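Local coordinates for high affinity transport system protein p37 (Mycoplasma hyorhinis, PDB 3EKI) that binds thiamine diphosphate outside the membrane as the lipoprotein component of a high-affinity transport system, at residues Asn150-Asp155 with Ser307-Phe312; Lys176-Ile181 with Met332-Val337; His195-Asn200 with Trp314-Ser319. All coordinates share one frame; numbering follows the deposited sequence.

Contact 1 joins the end of strand 141-152, of the antiparallel sheet, to the end of strand 304-308, of the mixed sheet. Contact 2 sets helix 170-184 on strand 331-337 of that mixed sheet. Contact 3 joins two loops. Contacts 1 and 2 touch, with centres about 11 Å apart. Contact 3 lies about 14 Å from contact 1 and about 19 Å from contact 2, centre to centre. The first segments come in the order 1, 2, 3 along the chain, the second in the order 1, 3, 2. Side-chain packing thus runs from helix 170-184 through Phe154, Phe152 and Trp314 to the thiamine diphosphate pocket of this periplasmic-binding-protein-like fold.

Contact 1. Residues Asn150-Asp155 with Ser307-Phe312; sequences NSFVFD and SEEGSF
Glu309 and the rings Phe152 and Phe154 carry this buried contact. It joins two turns: a type I beta turn, Phe152 to Asp155, at the end of strand 141-152, and a type II beta turn, Glu308 to Ser311, after strand 304-308. The Glu309 chain is extended and slides past both rings in the opposite direction. Its CG lies at the edge of the Phe154 ring, in plane, 3.9 Å from Phe154 CE2. The Phe154 ring and the Glu309 carboxylate are turned 81° apart. Phe152 reaches the backbone of the second turn, with CE2 3.3 Å from Glu309 O. The rings pack on each other, Phe154 CZ lying over one face of Phe152, offset toward the rim. Gly310 O lies near Phe152 CZ, and Gly310 CA sits at the edge of Phe154. Its phi of 66° favours glycine, and the Phe152 ring fills the side where a CB would point. Phe154 CE1 meets Phe312 CZ at 4.3 Å. With Asp155 CG anti to the backbone N (chi1 -175°), CG comes to 3.4 Å from Glu309 OE1. Arg216 makes a salt bridge to Asp155 OD2. Asp155 and Glu309 probably share a proton: Asp155 OD2 lies 2.4 Å from Glu309 OE1.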
loop_
_atom_site.group_PDB
_atom_site.type_symbol
_atom_site.label_atom_id
_atom_site.label_comp_id
_atom_site.label_asym_id
_atom_site.label_seq_id
_atom_site.Cartn_x
_atom_site.Cartn_y
_atom_site.Cartn_z
ATOM N N ASN A 150 3.502 -1.162 10.603
ATOM C CA ASN A 150 2.900 -0.861 11.898
ATOM C C ASN A 150 1.377 -0.892 11.739
ATOM O O ASN A 150 0.882 -0.231 10.837
ATOM C CB ASN A 150 3.354 0.492 12.433
ATOM C CG ASN A 150 4.812 0.556 12.855
ATOM O OD1 ASN A 150 5.421 -0.479 13.141
ATOM N ND2 ASN A 150 5.342 1.766 12.919
ATOM N N SER A 151 0.694 -1.659 12.584
ATOM C CA SER A 151 -0.765 -1.726 12.561
ATOM C C SER A 151 -1.367 -0.377 12.892
ATOM O O SER A 151 -0.814 0.403 13.655
ATOM C CB SER A 151 -1.270 -2.803 13.536
ATOM O OG SER A 151 -1.144 -2.341 14.878
ATOM N N PHE A 152 -2.510 -0.053 12.294
ATOM C CA PHE A 152 -3.307 1.065 12.759
ATOM C C PHE A 152 -4.014 0.683 14.059
ATOM O O PHE A 152 -4.407 -0.474 14.269
ATOM C CB PHE A 152 -4.336 1.399 11.691
ATOM C CG PHE A 152 -3.877 2.054 10.413
ATOM C CD1 PHE A 152 -3.182 3.254 10.368
ATOM C CD2 PHE A 152 -4.163 1.429 9.206
ATOM C CE1 PHE A 152 -2.820 3.819 9.157
ATOM C CE2 PHE A 152 -3.821 1.993 7.994
ATOM C CZ PHE A 152 -3.140 3.193 7.972
ATOM N N VAL A 153 -4.196 1.666 14.941
ATOM C CA VAL A 153 -4.901 1.377 16.179
ATOM C C VAL A 153 -6.317 0.860 15.939
ATOM O O VAL A 153 -6.788 0.157 16.826
ATOM C CB VAL A 153 -4.956 2.607 17.081
ATOM C CG1 VAL A 153 -3.517 2.879 17.535
ATOM C CG2 VAL A 153 -5.546 3.799 16.386
ATOM N N PHE A 154 -6.897 1.172 14.796
ATOM C CA PHE A 154 -8.260 0.754 14.434
ATOM C C PHE A 154 -8.320 -0.500 13.568
ATOM O O PHE A 154 -9.405 -0.939 13.135
ATOM C CB PHE A 154 -8.952 1.946 13.767
ATOM C CG PHE A 154 -8.212 2.565 12.595
ATOM C CD1 PHE A 154 -7.515 3.749 12.732
ATOM C CD2 PHE A 154 -8.185 1.949 11.345
ATOM C CE1 PHE A 154 -6.785 4.338 11.714
ATOM C CE2 PHE A 154 -7.472 2.533 10.314
ATOM C CZ PHE A 154 -6.790 3.711 10.475
ATOM N N ASP A 155 -7.218 -1.181 13.249
ATOM C CA ASP A 155 -7.255 -2.365 12.373
ATOM C C ASP A 155 -6.062 -3.277 12.665
ATOM O O ASP A 155 -5.149 -3.434 11.850
ATOM C CB ASP A 155 -7.257 -1.919 10.921
ATOM C CG ASP A 155 -7.402 -2.977 9.856
ATOM O OD1 ASP A 155 -7.837 -4.113 10.153
ATOM O OD2 ASP A 155 -7.091 -2.664 8.679
ATOM N N SER A 307 -9.713 4.922 -1.401
ATOM C CA SER A 307 -8.315 5.166 -1.046
ATOM C C SER A 307 -7.769 4.005 -0.252
ATOM O O SER A 307 -8.474 3.087 0.169
ATOM C CB SER A 307 -8.160 6.446 -0.228
ATOM O OG SER A 307 -8.535 6.192 1.112
ATOM N N GLU A 308 -6.444 4.065 -0.030
ATOM C CA GLU A 308 -5.851 3.195 0.959
ATOM C C GLU A 308 -6.486 3.454 2.319
ATOM O O GLU A 308 -6.727 4.613 2.653
ATOM C CB GLU A 308 -4.345 3.487 1.060
ATOM C CG GLU A 308 -3.571 3.508 -0.236
ATOM C CD GLU A 308 -3.488 4.864 -0.888
ATOM O OE1 GLU A 308 -2.495 5.078 -1.636
ATOM O OE2 GLU A 308 -4.385 5.716 -0.672
ATOM N N GLU A 309 -6.724 2.403 3.071
ATOM C CA GLU A 309 -7.157 2.573 4.455
ATOM C C GLU A 309 -6.175 3.490 5.174
ATOM O O GLU A 309 -4.964 3.302 5.163
ATOM C CB GLU A 309 -7.283 1.241 5.162
ATOM C CG GLU A 309 -7.673 1.402 6.626
ATOM C CD GLU A 309 -7.687 0.112 7.404
ATOM O OE1 GLU A 309 -6.631 -0.561 7.521
ATOM O OE2 GLU A 309 -8.774 -0.214 7.925
ATOM N N GLY A 310 -6.704 4.510 5.842
ATOM C CA GLY A 310 -5.900 5.377 6.676
ATOM C C GLY A 310 -4.866 6.219 5.969
ATOM O O GLY A 310 -3.884 6.593 6.626
ATOM N N SER A 311 -5.069 6.547 4.697
ATOM C CA SER A 311 -4.128 7.358 3.935
ATOM C C SER A 311 -3.867 8.695 4.609
ATOM O O SER A 311 -2.802 9.294 4.447
ATOM C CB SER A 311 -4.665 7.543 2.516
ATOM O OG SER A 311 -5.956 8.075 2.466
ATOM N N PHE A 312 -4.816 9.191 5.411
ATOM C CA PHE A 312 -4.611 10.455 6.122
ATOM C C PHE A 312 -3.441 10.364 7.096
ATOM O O PHE A 312 -2.809 11.344 7.485
ATOM C CB PHE A 312 -5.909 10.866 6.829
ATOM C CG PHE A 312 -6.528 9.784 7.683
ATOM C CD1 PHE A 312 -6.023 9.509 8.953
ATOM C CD2 PHE A 312 -7.619 9.035 7.243
ATOM C CE1 PHE A 312 -6.565 8.527 9.746
ATOM C CE2 PHE A 312 -8.150 8.041 8.039
ATOM C CZ PHE A 312 -7.629 7.769 9.286
#

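Contact 2. Residues Lys176-Ile181 with Met332-Val337; sequences KEINKI and MEALIV
Asn179 OD1 accepts the backbone N-H of Ala334 at 2.8 Å, and the same amide returns a bond to that residue. Asn179 ND2 donates to Ala334 O at 3.0 Å. Helix 170-184 here packs on strand 331-337, an outermost strand of the mixed five-stranded sheet. The segments run nearly antiparallel, at 165°, with axes 7.4 Å apart. Each acceptor is used on a lone pair, in its carbonyl plane. Both bonds are fairly straight. They fix the rotation of the Asn179 amide and tie it to both polar backbone atoms of one strand residue. Asn179 CG lies anti to its carbonyl carbon, beside the backbone N (chi1 -73°), and this puts CG on the strand side. Glu333 CB lies beside Asn179 OD1. The acid end of Glu333 leads away from the helix segment and forms a salt bridge with Lys232.

Ile178 supplies the apolar half of the contact. Its CG2 branch meets Ala334 CB at 4.1 Å. The other branch goes on to Val337. Residues Leu335 and Ile336, between these two strand partners, both face Ile219 of strand 217-223 in a classic beta bulge. Ala334 and Val337, on either side of the bulge, both point toward the helix. Contact 2 is thus structural packing that joins a helix to a sheet edge within this chain. The side chains of Ile178 and Val337 approach at a slant, with Ile178 CD1 3.8 Å from Val337 CG1.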
loop_
_atom_site.group_PDB
_atom_site.type_symbol
_atom_site.label_atom_id
_atom_site.label_comp_id
_atom_site.label_asym_id
_atom_site.label_seq_id
_atom_site.Cartn_x
_atom_site.Cartn_y
_atom_site.Cartn_z
ATOM N N LYS A 176 -16.203 2.851 11.441
ATOM C CA LYS A 176 -16.678 3.699 12.539
ATOM C C LYS A 176 -15.529 4.069 13.463
ATOM O O LYS A 176 -15.521 5.198 13.967
ATOM C CB LYS A 176 -17.837 2.991 13.244
ATOM C CG LYS A 176 -19.060 2.938 12.335
ATOM C CD LYS A 176 -20.175 2.056 12.844
ATOM C CE LYS A 176 -21.494 2.353 12.149
ATOM N NZ LYS A 176 -22.342 3.297 12.930
ATOM N N GLU A 177 -14.561 3.202 13.656
ATOM C CA GLU A 177 -13.381 3.523 14.464
ATOM C C GLU A 177 -12.524 4.573 13.778
ATOM O O GLU A 177 -11.939 5.461 14.403
ATOM C CB GLU A 177 -12.609 2.241 14.724
ATOM C CG GLU A 177 -13.312 1.244 15.640
ATOM C CD GLU A 177 -12.984 1.685 17.071
ATOM O OE1 GLU A 177 -13.739 2.510 17.621
ATOM O OE2 GLU A 177 -11.950 1.213 17.594
ATOM N N ILE A 178 -12.406 4.512 12.451
ATOM C CA ILE A 178 -11.711 5.535 11.689
ATOM C C ILE A 178 -12.395 6.888 11.875
ATOM O O ILE A 178 -11.750 7.920 12.052
ATOM C CB ILE A 178 -11.627 5.153 10.201
ATOM C CG1 ILE A 178 -10.701 3.955 9.982
ATOM C CG2 ILE A 178 -11.227 6.323 9.335
ATOM C CD1 ILE A 178 -10.727 3.381 8.584
ATOM N N ASN A 179 -13.731 6.904 11.845
ATOM C CA ASN A 179 -14.460 8.160 11.980
ATOM C C ASN A 179 -14.283 8.775 13.360
ATOM O O ASN A 179 -14.273 10.015 13.433
ATOM C CB ASN A 179 -15.952 7.935 11.662
ATOM C CG ASN A 179 -16.120 7.729 10.160
ATOM O OD1 ASN A 179 -15.273 8.181 9.397
ATOM N ND2 ASN A 179 -17.204 7.083 9.755
ATOM N N LYS A 180 -14.126 7.956 14.394
ATOM C CA LYS A 180 -13.876 8.455 15.738
ATOM C C LYS A 180 -12.529 9.167 15.798
ATOM O O LYS A 180 -12.330 10.067 16.615
ATOM C CB LYS A 180 -13.913 7.310 16.751
ATOM C CG LYS A 180 -12.895 7.441 17.872
ATOM C CD LYS A 180 -13.414 6.829 19.163
ATOM C CE LYS A 180 -14.898 6.510 19.067
ATOM N NZ LYS A 180 -15.138 5.139 18.540
ATOM N N ILE A 181 -11.605 8.763 14.930
ATOM C CA ILE A 181 -10.292 9.389 14.886
ATOM C C ILE A 181 -10.188 10.544 13.934
ATOM O O ILE A 181 -9.452 11.526 14.166
ATOM C CB ILE A 181 -9.242 8.287 14.546
ATOM C CG1 ILE A 181 -8.926 7.381 15.738
ATOM C CG2 ILE A 181 -7.963 8.857 13.975
ATOM C CD1 ILE A 181 -8.195 6.115 15.316
ATOM N N MET A 332 -16.520 14.691 5.273
ATOM C CA MET A 332 -16.053 13.467 4.648
ATOM C C MET A 332 -15.854 12.403 5.712
ATOM O O MET A 332 -15.229 12.663 6.750
ATOM C CB MET A 332 -14.736 13.798 3.969
ATOM C CG MET A 332 -14.275 12.879 2.879
ATOM S SD MET A 332 -12.785 13.547 2.076
ATOM C CE MET A 332 -12.079 11.985 1.538
ATOM N N GLU A 333 -16.379 11.203 5.504
ATOM C CA GLU A 333 -16.270 10.152 6.491
ATOM C C GLU A 333 -16.128 8.789 5.826
ATOM O O GLU A 333 -16.495 8.628 4.662
ATOM C CB GLU A 333 -17.492 10.143 7.418
ATOM C CG GLU A 333 -18.798 9.862 6.716
ATOM C CD GLU A 333 -20.032 10.264 7.519
ATOM O OE1 GLU A 333 -21.034 9.529 7.431
ATOM O OE2 GLU A 333 -20.067 11.284 8.232
ATOM N N ALA A 334 -15.613 7.844 6.588
ATOM C CA ALA A 334 -15.474 6.487 6.118
ATOM C C ALA A 334 -16.828 5.776 6.110
ATOM O O ALA A 334 -17.564 5.838 7.100
ATOM C CB ALA A 334 -14.491 5.737 7.004
ATOM N N LEU A 335 -17.109 5.083 5.019
ATOM C CA LEU A 335 -18.287 4.229 4.917
ATOM C C LEU A 335 -18.008 2.785 5.277
ATOM O O LEU A 335 -18.698 2.143 6.079
ATOM C CB LEU A 335 -18.847 4.349 3.501
ATOM C CG LEU A 335 -20.006 3.397 3.169
ATOM C CD1 LEU A 335 -21.258 3.828 3.880
ATOM C CD2 LEU A 335 -20.153 3.361 1.653
ATOM N N ILE A 336 -16.941 2.217 4.692
ATOM C CA ILE A 336 -16.579 0.839 4.913
ATOM C C ILE A 336 -15.130 0.652 4.443
ATOM O O ILE A 336 -14.710 1.411 3.564
ATOM C CB ILE A 336 -17.513 -0.133 4.180
ATOM C CG1 ILE A 336 -17.406 -1.593 4.603
ATOM C CG2 ILE A 336 -17.365 0.010 2.673
ATOM C CD1 ILE A 336 -18.543 -2.472 4.143
ATOM N N VAL A 337 -14.422 -0.281 5.062
ATOM C CA VAL A 337 -13.097 -0.630 4.515
ATOM C C VAL A 337 -13.229 -1.876 3.650
ATOM O O VAL A 337 -14.330 -2.412 3.443
ATOM C CB VAL A 337 -12.027 -0.814 5.589
ATOM C CG1 VAL A 337 -11.920 0.519 6.352
ATOM C CG2 VAL A 337 -12.273 -1.968 6.524
#

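Contact 3. Residues His195-Asn200 with Trp314-Ser319; sequences HKWNGN and WTHNKS. With TPP (thiamine diphosphate), chain B.
Trp197 and His316 meet across two segments without regular helix or strand, their CA atoms 7.8 Å apart, while the CA atoms of Asn200 and Trp314 come to 6.1 Å. The Trp197 five-membered ring and the His316 ring form a face-to-face stack, with centroids 4.2 Å apart and planes at 23°. His316 CD2 lies over the centre of a Trp197 face, and His316 CB makes a CH-pi contact with the six-membered ring. Gly199 N and Asn200 N lie over the opposite face, toward the rim. Both side chains hold CG anti to the backbone N (chi1 178° in Trp197, -168° in His316), which carries both CG atoms out from their loops to the stack. His316 NE2 is hydrogen-bonded to Asp192.

Asn198 OD1 accepts from Asn200 N in an Asx turn, which shapes the loop just before Asn200. One water donates to Asn200 O at 2.7 Å and to Trp314 O at 2.8 Å, and so bridges the two backbones.

Asn200 and Trp314 belong to the thiamine diphosphate pocket. The Trp314 indole lies against the aminopyrimidine of the ligand, whose C5' is over the centre of one face. Trp314 CE3 approaches ligand C6' to 3.3 Å. Asn200 OD1 is 3.2 Å from the methyl carbon CM2, and Asn200 ND2 is held by Pro377 O. The chemistry is consistent with recognition of the aminopyrimidine by stacking and by contact with its methyl group, in a pocket wall tied together by a shared water.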
loop_
_atom_site.group_PDB
_atom_site.type_symbol
_atom_site.label_atom_id
_atom_site.label_comp_id
_atom_site.label_asym_id
_atom_site.label_seq_id
_atom_site.Cartn_x
_atom_site.Cartn_y
_atom_site.Cartn_z
ATOM N N HIS A 195 -0.873 14.726 17.380
ATOM C CA HIS A 195 -0.935 13.447 16.667
ATOM C C HIS A 195 0.449 12.899 16.317
ATOM O O HIS A 195 0.607 11.953 15.521
ATOM C CB HIS A 195 -1.841 13.583 15.435
ATOM C CG HIS A 195 -3.298 13.524 15.826
ATOM N ND1 HIS A 195 -3.928 14.562 16.485
ATOM C CD2 HIS A 195 -4.226 12.559 15.665
ATOM C CE1 HIS A 195 -5.183 14.222 16.699
ATOM N NE2 HIS A 195 -5.413 13.014 16.205
ATOM N N LYS A 196 1.505 13.431 16.926
ATOM C CA LYS A 196 2.885 12.963 16.815
ATOM C C LYS A 196 3.362 12.768 15.377
ATOM O O LYS A 196 3.830 11.695 14.987
ATOM C CB LYS A 196 3.020 11.690 17.651
ATOM C CG LYS A 196 2.720 11.916 19.130
ATOM C CD LYS A 196 2.449 10.607 19.848
ATOM C CE LYS A 196 2.736 10.705 21.341
ATOM N NZ LYS A 196 1.791 9.861 22.134
ATOM N N TRP A 197 3.246 13.808 14.574
ATOM C CA TRP A 197 3.776 13.838 13.234
ATOM C C TRP A 197 5.304 13.744 13.320
ATOM O O TRP A 197 5.914 14.499 14.078
ATOM C CB TRP A 197 3.359 15.110 12.516
ATOM C CG TRP A 197 3.917 15.232 11.142
ATOM C CD1 TRP A 197 4.898 16.057 10.688
ATOM C CD2 TRP A 197 3.485 14.465 10.017
ATOM N NE1 TRP A 197 5.107 15.846 9.343
ATOM C CE2 TRP A 197 4.243 14.867 8.914
ATOM C CE3 TRP A 197 2.515 13.473 9.884
ATOM C CZ2 TRP A 197 4.073 14.307 7.651
ATOM C CZ3 TRP A 197 2.348 12.920 8.622
ATOM C CH2 TRP A 197 3.114 13.336 7.539
ATOM N N ASN A 198 5.924 12.847 12.574
ATOM C CA ASN A 198 7.389 12.719 12.670
ATOM C C ASN A 198 8.055 13.048 11.335
ATOM O O ASN A 198 9.201 12.654 11.125
ATOM C CB ASN A 198 7.765 11.317 13.100
ATOM C CG ASN A 198 7.407 10.258 12.066
ATOM O OD1 ASN A 198 6.850 10.551 11.004
ATOM N ND2 ASN A 198 7.726 9.011 12.401
ATOM N N GLY A 199 7.313 13.734 10.480
ATOM C CA GLY A 199 7.707 14.091 9.133
ATOM C C GLY A 199 7.277 13.051 8.103
ATOM O O GLY A 199 7.247 13.369 6.909
ATOM N N ASN A 200 6.980 11.864 8.596
ATOM C CA ASN A 200 6.569 10.699 7.838
ATOM C C ASN A 200 5.091 10.328 8.001
ATOM O O ASN A 200 4.332 10.276 7.030
ATOM C CB ASN A 200 7.444 9.521 8.281
ATOM C CG ASN A 200 7.265 8.318 7.379
ATOM O OD1 ASN A 200 7.066 8.486 6.173
ATOM N ND2 ASN A 200 7.342 7.135 7.955
ATOM N N TRP A 314 -0.451 9.275 6.696
ATOM C CA TRP A 314 0.821 9.718 6.148
ATOM C C TRP A 314 0.696 10.955 5.291
ATOM O O TRP A 314 1.557 11.241 4.441
ATOM C CB TRP A 314 1.445 8.580 5.349
ATOM C CG TRP A 314 0.706 8.003 4.197
ATOM C CD1 TRP A 314 0.635 8.499 2.930
ATOM C CD2 TRP A 314 -0.075 6.798 4.206
ATOM N NE1 TRP A 314 -0.147 7.676 2.154
ATOM C CE2 TRP A 314 -0.590 6.631 2.910
ATOM C CE3 TRP A 314 -0.378 5.855 5.189
ATOM C CZ2 TRP A 314 -1.402 5.553 2.553
ATOM C CZ3 TRP A 314 -1.186 4.790 4.825
ATOM C CH2 TRP A 314 -1.678 4.653 3.544
ATOM N N THR A 315 -0.381 11.712 5.493
ATOM C CA THR A 315 -0.712 12.888 4.713
ATOM C C THR A 315 -0.738 14.061 5.695
ATOM O O THR A 315 -1.612 14.128 6.548
ATOM C CB THR A 315 -2.064 12.778 3.992
ATOM O OG1 THR A 315 -2.051 11.639 3.098
ATOM C CG2 THR A 315 -2.344 14.011 3.148
ATOM N N HIS A 316 0.232 14.952 5.598
ATOM C CA HIS A 316 0.310 16.045 6.562
ATOM C C HIS A 316 -0.832 17.002 6.331
ATOM O O HIS A 316 -1.123 17.415 5.208
ATOM C CB HIS A 316 1.658 16.726 6.344
ATOM C CG HIS A 316 1.989 17.681 7.448
ATOM N ND1 HIS A 316 2.564 18.914 7.197
ATOM C CD2 HIS A 316 1.841 17.593 8.781
ATOM C CE1 HIS A 316 2.743 19.540 8.340
ATOM N NE2 HIS A 316 2.316 18.768 9.327
ATOM N N ASN A 317 -1.544 17.402 7.387
ATOM C CA ASN A 317 -2.737 18.199 7.100
ATOM C C ASN A 317 -2.378 19.625 6.716
ATOM O O ASN A 317 -3.237 20.341 6.199
ATOM C CB ASN A 317 -3.687 18.128 8.289
ATOM C CG ASN A 317 -3.189 18.782 9.551
ATOM O OD1 ASN A 317 -2.083 19.296 9.641
ATOM N ND2 ASN A 317 -4.038 18.760 10.564
ATOM N N LYS A 318 -1.127 20.032 6.941
ATOM C CA LYS A 318 -0.687 21.360 6.559
ATOM C C LYS A 318 -0.249 21.414 5.093
ATOM O O LYS A 318 0.106 22.505 4.636
ATOM C CB LYS A 318 0.488 21.833 7.423
ATOM C CG LYS A 318 0.321 21.855 8.921
ATOM C CD LYS A 318 -0.920 22.579 9.398
ATOM C CE LYS A 318 -1.565 21.881 10.582
ATOM N NZ LYS A 318 -3.049 22.022 10.573
ATOM N N SER A 319 -0.260 20.292 4.383
ATOM C CA SER A 319 0.168 20.318 2.985
ATOM C C SER A 319 -0.558 21.369 2.166
ATOM O O SER A 319 -1.753 21.631 2.278
ATOM C CB SER A 319 -0.042 18.943 2.334
ATOM O OG SER A 319 -0.255 19.134 0.940
HETATM N "N1'" TPP B . 3.019 4.624 5.024
HETATM C "C2'" TPP B . 3.918 5.565 4.642
HETATM C CM2 TPP B . 4.831 6.183 5.706
HETATM N "N3'" TPP B . 4.017 5.938 3.354
HETATM C "C4'" TPP B . 3.272 5.295 2.416
HETATM N "N4'" TPP B . 3.449 5.622 1.133
HETATM C "C5'" TPP B . 2.295 4.363 2.794
HETATM C "C6'" TPP B . 2.197 4.056 4.145
HETATM C "C7'" TPP B . 1.337 3.647 1.829
HETATM N N3 TPP B . 1.826 2.382 1.254
HETATM C C2 TPP B . 3.104 2.099 1.005
HETATM S S1 TPP B . 3.224 0.480 0.355
HETATM C C5 TPP B . 1.493 0.253 0.419
HETATM C C4 TPP B . 0.928 1.445 0.827
HETATM C CM4 TPP B . -0.565 1.547 1.209
HETATM C C6 TPP B . 0.766 -0.995 -0.094
HETATM C C7 TPP B . 0.713 -0.996 -1.624
HETATM O O7 TPP B . -0.079 0.126 -2.066
HETATM P PA TPP B . 0.019 0.801 -3.502
HETATM O O1A TPP B . -0.696 2.099 -3.459
HETATM O O2A TPP B . 1.453 0.884 -3.945
HETATM O O3A TPP B . -0.616 -0.202 -4.542
HETATM P PB TPP B . -2.166 -0.303 -4.949
HETATM O O1B TPP B . -2.985 -0.690 -3.756
HETATM O O2B TPP B . -2.179 -1.423 -6.065
HETATM O O3B TPP B . -2.629 1.048 -5.643
HETATM O O HOH W 1 4.332 10.981 4.445
#